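Local coordinates for protein soluble secreted antigen MPT53 (Mycobacterium tuberculosis, PDB 1LU4) that probably oxidises reduced, unfolded secreted proteins to form their disulfide bonds, as a secreted thioredoxin-fold disulfide oxidoreductase related to DsbE, at residues A[29-33]-A[91-95]. Numbering follows the deposited sequence. Where two conformers were deposited one is given.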
loop_
_atom_site.group_PDB
_atom_site.type_symbol
_atom_site.label_atom_id
_atom_site.label_comp_id
_atom_site.label_asym_id
_atom_site.label_seq_id
_atom_site.Cartn_x
_atom_site.Cartn_y
_atom_site.Cartn_z
ATOM N N LEU A 29 -4.420 -0.327 0.663
ATOM C CA LEU A 29 -3.405 -0.169 -0.364
ATOM C C LEU A 29 -2.543 1.035 -0.014
ATOM O O LEU A 29 -3.083 2.098 0.356
ATOM C CB LEU A 29 -4.016 0.072 -1.749
ATOM C CG LEU A 29 -5.042 -0.945 -2.233
ATOM C CD1 LEU A 29 -5.521 -0.576 -3.629
ATOM C CD2 LEU A 29 -4.519 -2.391 -2.158
ATOM N N TRP A 30 -1.230 0.895 -0.143
ATOM C CA TRP A 30 -0.319 1.981 0.136
ATOM C C TRP A 30 0.608 2.124 -1.053
ATOM O O TRP A 30 1.406 1.234 -1.353
ATOM C CB TRP A 30 0.477 1.707 1.410
ATOM C CG TRP A 30 1.410 2.800 1.839
ATOM C CD1 TRP A 30 1.116 4.119 2.064
ATOM C CD2 TRP A 30 2.806 2.675 2.166
ATOM N NE1 TRP A 30 2.216 4.819 2.477
ATOM C CE2 TRP A 30 3.259 3.952 2.547
ATOM C CE3 TRP A 30 3.687 1.581 2.158
ATOM C CZ2 TRP A 30 4.593 4.166 2.925
ATOM C CZ3 TRP A 30 5.029 1.807 2.540
ATOM C CH2 TRP A 30 5.430 3.090 2.908
ATOM N N PHE A 31 0.477 3.267 -1.744
ATOM C CA PHE A 31 1.296 3.561 -2.945
ATOM C C PHE A 31 2.499 4.331 -2.532
ATOM O O PHE A 31 2.397 5.439 -1.954
ATOM C CB PHE A 31 0.438 4.403 -3.926
ATOM C CG PHE A 31 -0.742 3.637 -4.479
ATOM C CD1 PHE A 31 -1.955 3.535 -3.785
ATOM C CD2 PHE A 31 -0.642 2.994 -5.724
ATOM C CE1 PHE A 31 -3.009 2.831 -4.326
ATOM C CE2 PHE A 31 -1.709 2.271 -6.246
ATOM C CZ PHE A 31 -2.906 2.162 -5.549
ATOM N N TRP A 32 3.673 3.776 -2.797
ATOM C CA TRP A 32 4.943 4.372 -2.298
ATOM C C TRP A 32 6.018 4.298 -3.359
ATOM O O TRP A 32 5.959 3.571 -4.355
ATOM C CB TRP A 32 5.361 3.588 -1.066
ATOM C CG TRP A 32 5.652 2.133 -1.131
ATOM C CD1 TRP A 32 4.748 1.133 -0.945
ATOM C CD2 TRP A 32 6.913 1.489 -1.371
ATOM N NE1 TRP A 32 5.334 -0.107 -1.047
ATOM C CE2 TRP A 32 6.673 0.092 -1.299
ATOM C CE3 TRP A 32 8.204 1.950 -1.623
ATOM C CZ2 TRP A 32 7.688 -0.859 -1.468
ATOM C CZ3 TRP A 32 9.205 1.009 -1.793
ATOM C CH2 TRP A 32 8.950 -0.383 -1.733
ATOM N N THR A 33 7.072 5.128 -3.108
ATOM C CA THR A 33 8.316 4.978 -3.831
ATOM C C THR A 33 9.444 5.035 -2.810
ATOM O O THR A 33 9.302 5.705 -1.791
ATOM C CB THR A 33 8.508 6.106 -4.888
ATOM O OG1 THR A 33 8.727 7.403 -4.236
ATOM C CG2 THR A 33 7.417 6.259 -5.889
ATOM N N ILE A 91 -1.009 -0.277 -12.230
ATOM C CA ILE A 91 -1.955 -0.248 -11.090
ATOM C C ILE A 91 -2.082 1.149 -10.547
ATOM O O ILE A 91 -3.193 1.608 -10.199
ATOM C CB ILE A 91 -1.502 -1.251 -9.979
ATOM C CG1 ILE A 91 -1.346 -2.671 -10.572
ATOM C CG2 ILE A 91 -2.442 -1.197 -8.812
ATOM C CD1 ILE A 91 -0.575 -3.545 -9.569
ATOM N N TRP A 92 -0.993 1.910 -10.489
ATOM C CA TRP A 92 -1.052 3.293 -10.040
ATOM C C TRP A 92 -2.046 4.118 -10.707
ATOM O O TRP A 92 -2.893 4.874 -10.425
ATOM C CB TRP A 92 0.248 4.018 -10.128
ATOM C CG TRP A 92 1.140 3.673 -9.011
ATOM C CD1 TRP A 92 1.594 2.443 -8.653
ATOM C CD2 TRP A 92 1.709 4.608 -8.083
ATOM N NE1 TRP A 92 2.380 2.508 -7.624
ATOM C CE2 TRP A 92 2.496 3.817 -7.220
ATOM C CE3 TRP A 92 1.682 5.983 -7.844
ATOM C CZ2 TRP A 92 3.301 4.157 -6.110
ATOM C CZ3 TRP A 92 2.448 6.432 -6.769
ATOM C CH2 TRP A 92 3.183 5.540 -5.994
ATOM N N ALA A 93 -2.107 3.694 -12.053
ATOM C CA ALA A 93 -3.102 4.543 -13.370
ATOM C C ALA A 93 -4.452 4.078 -12.935
ATOM O O ALA A 93 -5.349 4.901 -12.973
ATOM C CB ALA A 93 -2.618 4.169 -14.655
ATOM N N ARG A 94 -4.672 2.817 -12.571
ATOM C CA ARG A 94 -6.008 2.288 -12.316
ATOM C C ARG A 94 -6.612 3.042 -11.152
ATOM O O ARG A 94 -7.822 3.239 -11.103
ATOM C CB ARG A 94 -5.898 0.758 -12.162
ATOM C CG ARG A 94 -7.218 0.072 -11.848
ATOM C CD ARG A 94 -6.758 -1.386 -11.640
ATOM N NE ARG A 94 -6.899 -2.038 -12.921
ATOM C CZ ARG A 94 -7.923 -2.672 -13.457
ATOM N NH1 ARG A 94 -9.087 -2.840 -12.843
ATOM N NH2 ARG A 94 -7.751 -3.164 -14.667
ATOM N N TYR A 95 -5.757 3.436 -10.193
ATOM C CA TYR A 95 -6.198 4.083 -9.012
ATOM C C TYR A 95 -6.052 5.566 -9.121
ATOM O O TYR A 95 -6.294 6.148 -8.057
ATOM C CB TYR A 95 -5.393 3.573 -7.756
ATOM C CG TYR A 95 -6.090 2.292 -7.322
ATOM C CD1 TYR A 95 -7.153 2.399 -6.413
ATOM C CD2 TYR A 95 -5.727 1.062 -7.843
ATOM C CE1 TYR A 95 -7.836 1.282 -5.979
ATOM C CE2 TYR A 95 -6.421 -0.081 -7.432
ATOM C CZ TYR A 95 -7.464 0.070 -6.498
ATOM O OH TYR A 95 -8.100 -1.086 -6.170
#
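The CA atoms of F31, on the central strand 27-32, and W92, in the short helix 90-94, are the nearest across the two segments, 7.5 Å apart, and no hydrogen bond crosses between 29-33 and 91-95. Side chains fill the gap. F31 drives its ring edge at the face of W92, which was modelled in two conformers; its contacts here hold for one of them. The centroid of the F31 ring lies 4.8 Å from that of the five-membered indole ring, the planes are 83° apart, and F31 CD2 sits 3.6 Å from W92 CE2. This is a T-shaped pair. Nearer the strand, F31 CB rests over the six-membered ring in a CH-pi contact, 3.8 Å from that ring's centroid, so the phenylalanine covers both halves of one indole face. With CG of W92 beside its backbone N (chi1 -79°), the indole reaches back along F31 in the opposite sense, bringing its rim toward the carbonyl of W32. Its NE1 makes a weak hydrogen bond to the carbonyl of I61 on the neighbouring strand 57-62.

The far end of F31 presses on Y95, just past the helix, with F31 CZ 3.6 Å from Y95 CB; these two rings meet obliquely, at 49°. L29, two residues back on the same side of the strand, lays its CD1 over one face of the Y95 ring, with L29 CD1 3.5 Å from Y95 CZ. The Y95 hydroxyl is hydrogen-bonded to that of Y106, on strand 102-106.

F31, W92 and Y95 thus form a buried aromatic cluster that packs a short helix against one face of the central mixed sheet of the thioredoxin-like fold, whose strand 27-32 leads toward the C36/C39 pair of the CxxC motif.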